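Local coordinates for protein 7,8-dihydro-6-hydroxymethylpterin pyrophosphokinase-dihydropteroate synthase (Plasmodium falciparum, PDB 6JWS) that probably catalyses two consecutive steps of folate biosynthesis, pyrophosphorylation of 6-hydroxymethyl-7,8-dihydropterin by ATP and condensation of the product with 4-aminobenzoate to 7,8-dihydropteroate, at residues E424-I429 with H688-T693; Y676-K681 with V699-D704; V455-Q460 with N495-I500. The protein carries 1 engineered substitution. All blocks are in the same frame, centred on the assembly; numbering follows the deposited sequence.

Interaction 1. Residues E424-I429 with H688-T693; sequences EGASVI and HDVLET. With MG (magnesium ion), chain O.
The carboxylate of Glu424 lies over the first turn of helix 690-704, its carbon chain crossing the side chain of Leu691 at about a right angle. CD of Glu424 rests 3.5 Å from CB of Leu691. OE1 of Glu424 accepts a weak, strongly bent hydrogen bond from N of Leu691, 3.3 Å long with 127° at the hydrogen. Water 1 adds a second link: it donates to Glu424 OE1 at 2.5 Å and accepts from Val690 N. One carboxylate oxygen thus serves two amide N-H groups of the opening turn, one directly and one through water, and would be expected to gain from the positive end of the helix dipole. The torsions make this reach possible: CG of Glu424 is anti to the carbonyl carbon (chi1 -82°) and the chain runs extended beyond it. Next to it, CG1 of Val690, anti to its backbone N, fits against CB of Glu424 and CB of Ala426, the latter at 3.8 Å. Gly425, with positive phi, ends the preceding helix in a Schellman motif and turns the chain toward strand 428-432. At the same helix start, Asp689 OD1 and Glu692 OE2 bind magnesium, OE2 at 2.2 Å, with waters 2 and 3 and the carbonyl O of Met648 as further ligands. Asp689 also forms a salt bridge to Arg608 through OD2, while its carbonyl O accepts hydrogen bonds from both N and OG1 of Thr693, the hydroxyl at 2.7 Å. Leu691 and Glu692 additionally pack on Leu661 and Cys668 of the second subunit. The C-terminal end of helix 411-424, leading into strand 428-432, thus packs on the N-terminal turn of helix 690-704, two helices of the TIM barrel's outer layer with a magnesium site beside them.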
# COMPACT_ATOMS: atom_id res chain seq x y z
N GLU B 424 25.23 0.31 -4.82
CA GLU B 424 24.12 0.68 -3.95
C GLU B 424 22.82 0.00 -4.39
O GLU B 424 21.85 0.01 -3.63
CB GLU B 424 24.02 2.19 -3.78
CG GLU B 424 24.96 2.79 -2.75
CD GLU B 424 24.95 4.32 -2.76
OE1 GLU B 424 24.10 4.91 -3.47
OE2 GLU B 424 25.78 4.95 -2.06
N GLY B 425 22.81 -0.59 -5.59
CA GLY B 425 21.71 -1.43 -6.06
C GLY B 425 20.91 -0.85 -7.24
O GLY B 425 19.82 -1.33 -7.55
N ALA B 426 21.44 0.18 -7.92
CA ALA B 426 20.81 0.65 -9.15
C ALA B 426 20.92 -0.40 -10.25
O ALA B 426 21.98 -0.97 -10.48
CB ALA B 426 21.47 1.94 -9.57
N SER B 427 19.82 -0.61 -10.99
CA SER B 427 19.80 -1.49 -12.14
C SER B 427 20.16 -0.71 -13.42
O SER B 427 20.58 -1.29 -14.43
CB SER B 427 18.41 -2.10 -12.31
OG SER B 427 17.99 -2.72 -11.12
N VAL B 428 19.86 0.58 -13.39
CA VAL B 428 20.11 1.44 -14.53
C VAL B 428 20.84 2.67 -14.02
O VAL B 428 20.59 3.11 -12.90
CB VAL B 428 18.81 1.84 -15.27
CG1 VAL B 428 19.11 2.78 -16.44
CG2 VAL B 428 18.07 0.62 -15.78
N ILE B 429 21.74 3.19 -14.85
CA ILE B 429 22.30 4.51 -14.62
C ILE B 429 21.84 5.41 -15.75
O ILE B 429 22.06 5.05 -16.92
CB ILE B 429 23.84 4.47 -14.57
CG1 ILE B 429 24.38 3.40 -13.62
CG2 ILE B 429 24.39 5.86 -14.26
CD1 ILE B 429 23.81 3.48 -12.23
N HIS B 688 18.20 10.15 -7.12
CA HIS B 688 19.56 10.51 -6.72
C HIS B 688 20.07 9.62 -5.58
O HIS B 688 21.27 9.43 -5.43
CB HIS B 688 19.62 11.96 -6.22
CG HIS B 688 19.21 12.97 -7.22
ND1 HIS B 688 17.89 13.37 -7.37
CD2 HIS B 688 19.94 13.69 -8.11
CE1 HIS B 688 17.82 14.31 -8.30
NE2 HIS B 688 19.06 14.51 -8.78
N ASP B 689 19.16 9.12 -4.74
CA ASP B 689 19.52 8.50 -3.48
C ASP B 689 19.30 6.99 -3.59
O ASP B 689 18.25 6.47 -3.21
CB ASP B 689 18.80 9.21 -2.33
CG ASP B 689 19.08 10.71 -2.25
OD1 ASP B 689 20.15 11.08 -1.72
OD2 ASP B 689 18.23 11.53 -2.71
N VAL B 690 20.30 6.29 -4.14
CA VAL B 690 20.15 4.91 -4.56
C VAL B 690 20.13 3.99 -3.33
O VAL B 690 19.27 3.11 -3.24
CB VAL B 690 21.24 4.49 -5.58
CG1 VAL B 690 21.15 3.01 -5.91
CG2 VAL B 690 21.20 5.31 -6.86
N LEU B 691 21.07 4.21 -2.39
CA LEU B 691 21.18 3.35 -1.22
C LEU B 691 19.89 3.45 -0.40
O LEU B 691 19.38 2.45 0.08
CB LEU B 691 22.39 3.77 -0.37
CG LEU B 691 22.49 3.05 0.98
CD1 LEU B 691 23.96 2.85 1.39
CD2 LEU B 691 21.71 3.81 2.08
N GLU B 692 19.40 4.68 -0.24
CA GLU B 692 18.20 4.91 0.55
C GLU B 692 17.01 4.20 -0.09
O GLU B 692 16.25 3.50 0.58
CB GLU B 692 17.97 6.42 0.66
CG GLU B 692 19.09 7.17 1.38
CD GLU B 692 20.21 7.72 0.50
OE1 GLU B 692 20.72 6.99 -0.37
OE2 GLU B 692 20.55 8.92 0.68
N THR B 693 16.84 4.35 -1.41
CA THR B 693 15.70 3.82 -2.14
C THR B 693 15.73 2.29 -2.12
O THR B 693 14.70 1.65 -1.89
CB THR B 693 15.68 4.40 -3.57
OG1 THR B 693 15.67 5.82 -3.46
CG2 THR B 693 14.48 3.93 -4.37
MG MG O . 21.83 10.38 -0.31
O HOH W 1 23.17 7.18 -3.87
O HOH W 2 23.39 9.84 1.42
O HOH W 3 22.38 8.49 -1.24

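Interaction 2. Residues Y676-K681 with V699-D704; sequences YSYYKK and VLTKID
This is a surface helix-helix contact, made by the last turns of helices 657-680 and 690-704, whose local axes run 11.1 Å apart at an angle of 40°. The wide spacing is filled by tyrosines. Tyr678, with CG anti to the backbone N, sends its ring straight across the gap, and Leu700 slides past it in the opposite direction. CB of Leu700 sits over one face of the ring in a CH-pi contact, 3.9 Å from the Tyr678 ring centroid and only 16° off the normal. CD1 of the same leucine lies nearer the root of the tyrosine, 4.0 Å from Tyr678 CB. At the far end the phenol and the carboxylate of Asp704 meet tip to tip: Tyr678 OH donates to Asp704 OD2 at 2.6 Å, entering on the anti lone pair, with the two planes 37° apart. So short a bond to a carboxylate fixes the ring's outer end, while the leucine supports its face. Thr701 OG1 also borders the ring, but its hydrogen bond goes to Leu697 O within its own helix. The neighbouring Tyr679 has CG anti to the carbonyl carbon instead, and CD2 of Tyr678 lies over one face of the Tyr679 ring. The Tyr679 OH reaches CD2 of Leu700 and shares water 4, at 2.6 Å, with the carbonyl O of Leu700. Tyr679 also packs on Tyr676 of the second subunit, and Ile703 O accepts from Gln592 NE2 of that subunit. Two successive outer helices of the TIM barrel, joined through strand 684-687, are thus paired at the dimer interface.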
# COMPACT_ATOMS: atom_id res chain seq x y z
N TYR B 676 5.05 4.24 -2.39
CA TYR B 676 3.86 4.39 -3.21
C TYR B 676 4.09 3.72 -4.57
O TYR B 676 3.26 2.94 -5.02
CB TYR B 676 3.51 5.88 -3.34
CG TYR B 676 2.27 6.12 -4.17
CD1 TYR B 676 1.02 5.79 -3.66
CD2 TYR B 676 2.35 6.68 -5.44
CE1 TYR B 676 -0.13 5.99 -4.40
CE2 TYR B 676 1.21 6.91 -6.19
CZ TYR B 676 -0.03 6.56 -5.67
OH TYR B 676 -1.17 6.76 -6.38
N SER B 677 5.26 3.99 -5.17
CA SER B 677 5.61 3.48 -6.49
C SER B 677 5.71 1.96 -6.48
O SER B 677 5.27 1.31 -7.43
CB SER B 677 6.94 4.05 -6.95
OG SER B 677 6.79 5.44 -7.22
N TYR B 678 6.33 1.44 -5.41
CA TYR B 678 6.43 0.01 -5.19
C TYR B 678 5.04 -0.63 -5.17
O TYR B 678 4.80 -1.66 -5.83
CB TYR B 678 7.18 -0.29 -3.89
CG TYR B 678 7.13 -1.76 -3.56
CD1 TYR B 678 8.04 -2.65 -4.12
CD2 TYR B 678 6.11 -2.28 -2.78
CE1 TYR B 678 7.98 -4.00 -3.87
CE2 TYR B 678 6.02 -3.63 -2.52
CZ TYR B 678 6.96 -4.49 -3.06
OH TYR B 678 6.87 -5.83 -2.83
N TYR B 679 4.11 -0.02 -4.42
CA TYR B 679 2.78 -0.60 -4.32
C TYR B 679 1.96 -0.42 -5.60
O TYR B 679 1.07 -1.21 -5.87
CB TYR B 679 1.99 -0.08 -3.13
CG TYR B 679 2.52 -0.63 -1.84
CD1 TYR B 679 2.54 -1.99 -1.62
CD2 TYR B 679 3.03 0.21 -0.87
CE1 TYR B 679 3.05 -2.51 -0.45
CE2 TYR B 679 3.54 -0.30 0.31
CZ TYR B 679 3.55 -1.66 0.52
OH TYR B 679 4.06 -2.17 1.68
N LYS B 680 2.27 0.63 -6.36
CA LYS B 680 1.57 0.89 -7.62
C LYS B 680 2.25 0.15 -8.77
O LYS B 680 1.77 0.22 -9.89
CB LYS B 680 1.51 2.40 -7.90
CG LYS B 680 0.50 3.16 -7.04
CD LYS B 680 -0.90 2.56 -7.13
CE LYS B 680 -1.97 3.24 -6.31
NZ LYS B 680 -3.33 3.01 -6.90
N LYS B 681 3.38 -0.51 -8.48
CA LYS B 681 4.09 -1.38 -9.41
C LYS B 681 4.72 -0.59 -10.56
O LYS B 681 4.89 -1.13 -11.65
CB LYS B 681 3.19 -2.52 -9.89
CG LYS B 681 2.63 -3.37 -8.76
CD LYS B 681 1.76 -4.52 -9.21
CE LYS B 681 1.70 -5.62 -8.16
NZ LYS B 681 0.40 -6.32 -8.24
N VAL B 699 12.90 -3.84 2.02
CA VAL B 699 12.03 -4.12 3.15
C VAL B 699 10.60 -4.34 2.66
O VAL B 699 9.92 -5.22 3.17
CB VAL B 699 12.08 -2.96 4.17
CG1 VAL B 699 10.99 -3.07 5.23
CG2 VAL B 699 13.45 -2.82 4.80
N LEU B 700 10.13 -3.52 1.70
CA LEU B 700 8.78 -3.72 1.20
C LEU B 700 8.66 -5.08 0.50
O LEU B 700 7.66 -5.78 0.68
CB LEU B 700 8.33 -2.54 0.32
CG LEU B 700 8.31 -1.17 1.01
CD1 LEU B 700 7.87 -0.07 0.05
CD2 LEU B 700 7.39 -1.15 2.22
N THR B 701 9.70 -5.46 -0.25
CA THR B 701 9.75 -6.75 -0.92
C THR B 701 9.69 -7.90 0.09
O THR B 701 9.01 -8.91 -0.15
CB THR B 701 10.96 -6.86 -1.86
OG1 THR B 701 10.90 -5.81 -2.84
CG2 THR B 701 10.98 -8.17 -2.62
N LYS B 702 10.41 -7.76 1.22
CA LYS B 702 10.45 -8.80 2.23
C LYS B 702 9.09 -8.95 2.89
O LYS B 702 8.65 -10.07 3.12
CB LYS B 702 11.51 -8.52 3.31
CG LYS B 702 12.71 -9.44 3.23
CD LYS B 702 12.52 -10.77 3.92
CE LYS B 702 13.75 -11.66 3.78
NZ LYS B 702 13.48 -13.06 4.19
N ILE B 703 8.45 -7.83 3.23
CA ILE B 703 7.14 -7.90 3.84
C ILE B 703 6.15 -8.59 2.89
O ILE B 703 5.28 -9.33 3.35
CB ILE B 703 6.67 -6.51 4.29
CG1 ILE B 703 7.58 -5.94 5.38
CG2 ILE B 703 5.20 -6.55 4.72
CD1 ILE B 703 7.27 -4.51 5.77
N ASP B 704 6.34 -8.41 1.57
CA ASP B 704 5.42 -8.93 0.58
C ASP B 704 5.65 -10.41 0.27
O ASP B 704 4.78 -11.03 -0.33
CB ASP B 704 5.52 -8.18 -0.75
CG ASP B 704 4.38 -7.22 -1.01
OD1 ASP B 704 3.41 -7.22 -0.22
OD2 ASP B 704 4.47 -6.48 -2.00
O HOH W 4 5.16 -4.50 1.57

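Interaction 3. Residues V455-Q460 with N495-I500; sequences VLQLFQ and NDLVDI
Leu497 projects from the loop after helix 486-494 into the side of helix 448-464. Its CB lies 4.0 Å from CB of Leu456, the two leucines crossing obliquely. With CG anti to the carbonyl carbon (chi1 -59°), the branch divides its methyl groups between residues about one helical turn apart: CD1 touches CB of Leu456 and CG of Gln457, the latter at 4.0 Å, whereas CD2 lies under the amide of Gln460, 3.4 Å from its OE1. The Gln460 chain, CG anti to the backbone N and extended beyond, crosses Leu497 at about a right angle. Its NE2 donates to the carbonyl O of Asn495 at 3.1 Å, nearly along the C=O axis, though bent to 140° at the hydrogen. That carbonyl belongs to the helix end, where Asp496, with positive phi, is the C-prime residue of a Schellman motif. Beside it, Leu456 CD1 meets CG1 of Val498 at 3.6 Å. Water 5 completes the join by donating to both Leu456 O and Leu497 O, the second at 2.9 Å, and so bridges the two backbones. Farther in, Leu456 packs on Ile479 of strand 478-482 and Val498 on Phe489 and Cys492 of helix 486-494, while Phe459 faces helix 411-424. The contact therefore lies between consecutive outer helices of the barrel, 448-464 and 486-494, just where the chain leaves the second for strand 500-503.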
# COMPACT_ATOMS: atom_id res chain seq x y z
N VAL B 455 33.00 10.63 -20.06
CA VAL B 455 32.58 9.88 -18.89
C VAL B 455 32.18 8.47 -19.30
O VAL B 455 32.63 7.49 -18.68
CB VAL B 455 31.43 10.58 -18.14
CG1 VAL B 455 30.79 9.63 -17.14
CG2 VAL B 455 31.92 11.84 -17.44
N LEU B 456 31.36 8.36 -20.35
CA LEU B 456 30.85 7.06 -20.74
C LEU B 456 31.98 6.18 -21.26
O LEU B 456 31.91 4.96 -21.06
CB LEU B 456 29.74 7.20 -21.79
CG LEU B 456 28.37 7.61 -21.25
CD1 LEU B 456 27.40 7.90 -22.38
CD2 LEU B 456 27.82 6.55 -20.31
N GLN B 457 32.95 6.80 -21.95
CA GLN B 457 34.13 6.13 -22.48
C GLN B 457 34.99 5.57 -21.34
O GLN B 457 35.39 4.42 -21.38
CB GLN B 457 34.94 7.08 -23.37
CG GLN B 457 34.53 7.05 -24.83
CD GLN B 457 34.98 8.25 -25.64
OE1 GLN B 457 35.41 9.27 -25.10
NE2 GLN B 457 34.84 8.14 -26.95
N LEU B 458 35.25 6.38 -20.31
CA LEU B 458 36.01 5.95 -19.15
C LEU B 458 35.26 4.83 -18.41
O LEU B 458 35.88 3.85 -17.98
CB LEU B 458 36.28 7.17 -18.25
CG LEU B 458 37.13 6.93 -17.00
CD1 LEU B 458 38.47 6.30 -17.36
CD2 LEU B 458 37.36 8.21 -16.22
N PHE B 459 33.93 4.95 -18.30
CA PHE B 459 33.17 3.90 -17.63
C PHE B 459 33.33 2.57 -18.35
O PHE B 459 33.52 1.53 -17.71
CB PHE B 459 31.69 4.25 -17.48
CG PHE B 459 30.91 3.12 -16.86
CD1 PHE B 459 30.94 2.91 -15.49
CD2 PHE B 459 30.19 2.24 -17.66
CE1 PHE B 459 30.25 1.84 -14.93
CE2 PHE B 459 29.51 1.18 -17.09
CZ PHE B 459 29.54 0.98 -15.73
N GLN B 460 33.21 2.60 -19.69
CA GLN B 460 33.31 1.41 -20.52
C GLN B 460 34.68 0.75 -20.27
O GLN B 460 34.77 -0.45 -20.06
CB GLN B 460 33.02 1.80 -21.98
CG GLN B 460 33.22 0.70 -23.02
CD GLN B 460 33.20 1.17 -24.46
OE1 GLN B 460 33.95 2.06 -24.87
NE2 GLN B 460 32.35 0.55 -25.28
N ASN B 495 29.59 3.74 -30.54
CA ASN B 495 30.70 3.31 -29.71
C ASN B 495 30.24 2.36 -28.60
O ASN B 495 31.02 2.03 -27.72
CB ASN B 495 31.45 4.54 -29.17
CG ASN B 495 32.28 5.21 -30.26
OD1 ASN B 495 33.41 4.79 -30.51
ND2 ASN B 495 31.74 6.23 -30.92
N ASP B 496 28.95 1.97 -28.62
CA ASP B 496 28.36 1.04 -27.66
C ASP B 496 28.50 1.55 -26.23
O ASP B 496 28.87 0.82 -25.33
CB ASP B 496 28.87 -0.40 -27.85
CG ASP B 496 28.33 -1.06 -29.12
OD1 ASP B 496 28.97 -0.89 -30.19
OD2 ASP B 496 27.27 -1.74 -29.03
N LEU B 497 28.16 2.83 -26.04
CA LEU B 497 28.33 3.43 -24.72
C LEU B 497 27.03 3.37 -23.92
O LEU B 497 27.08 3.61 -22.72
CB LEU B 497 28.85 4.87 -24.88
CG LEU B 497 30.18 5.03 -25.62
CD1 LEU B 497 30.63 6.48 -25.65
CD2 LEU B 497 31.26 4.18 -24.97
N VAL B 498 25.90 3.07 -24.58
CA VAL B 498 24.59 3.22 -23.97
C VAL B 498 23.64 2.12 -24.45
O VAL B 498 23.83 1.58 -25.54
CB VAL B 498 23.97 4.62 -24.19
CG1 VAL B 498 24.85 5.72 -23.61
CG2 VAL B 498 23.65 4.90 -25.65
N ASP B 499 22.60 1.86 -23.64
CA ASP B 499 21.52 0.95 -23.98
C ASP B 499 20.20 1.68 -24.26
O ASP B 499 19.40 1.19 -25.04
CB ASP B 499 21.30 -0.03 -22.83
CG ASP B 499 22.60 -0.73 -22.52
OD1 ASP B 499 23.10 -1.43 -23.45
OD2 ASP B 499 23.13 -0.52 -21.38
N ILE B 500 19.92 2.79 -23.57
CA ILE B 500 18.57 3.35 -23.55
C ILE B 500 18.64 4.84 -23.89
O ILE B 500 19.47 5.54 -23.32
CB ILE B 500 17.90 3.13 -22.17
CG1 ILE B 500 17.58 1.66 -21.91
CG2 ILE B 500 16.64 4.00 -22.03
CD1 ILE B 500 17.14 1.34 -20.49
O HOH W 5 29.50 3.10 -21.23

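Overall arrangement
All three contacts belong to the dihydropteroate synthase TIM barrel. Interaction 1 is the buried one, interaction 3 is partly buried, and interaction 2 lies at the surface. Interactions 1 and 2 use opposite ends of helix 690-704, with centres about 16 Å apart, and both touch the second subunit; interaction 3 touches no other chain. Interaction 3 is nested within the stretch of chain that interaction 1 closes, and strand 428-432 of the latter leads on to helix 448-464. A carboxylate meeting a helix start beside magnesium, tyrosines bridging widely spaced helices, and leucine packing edged by a hydrogen bond from a glutamine side chain to a backbone carbonyl mark the three places in turn.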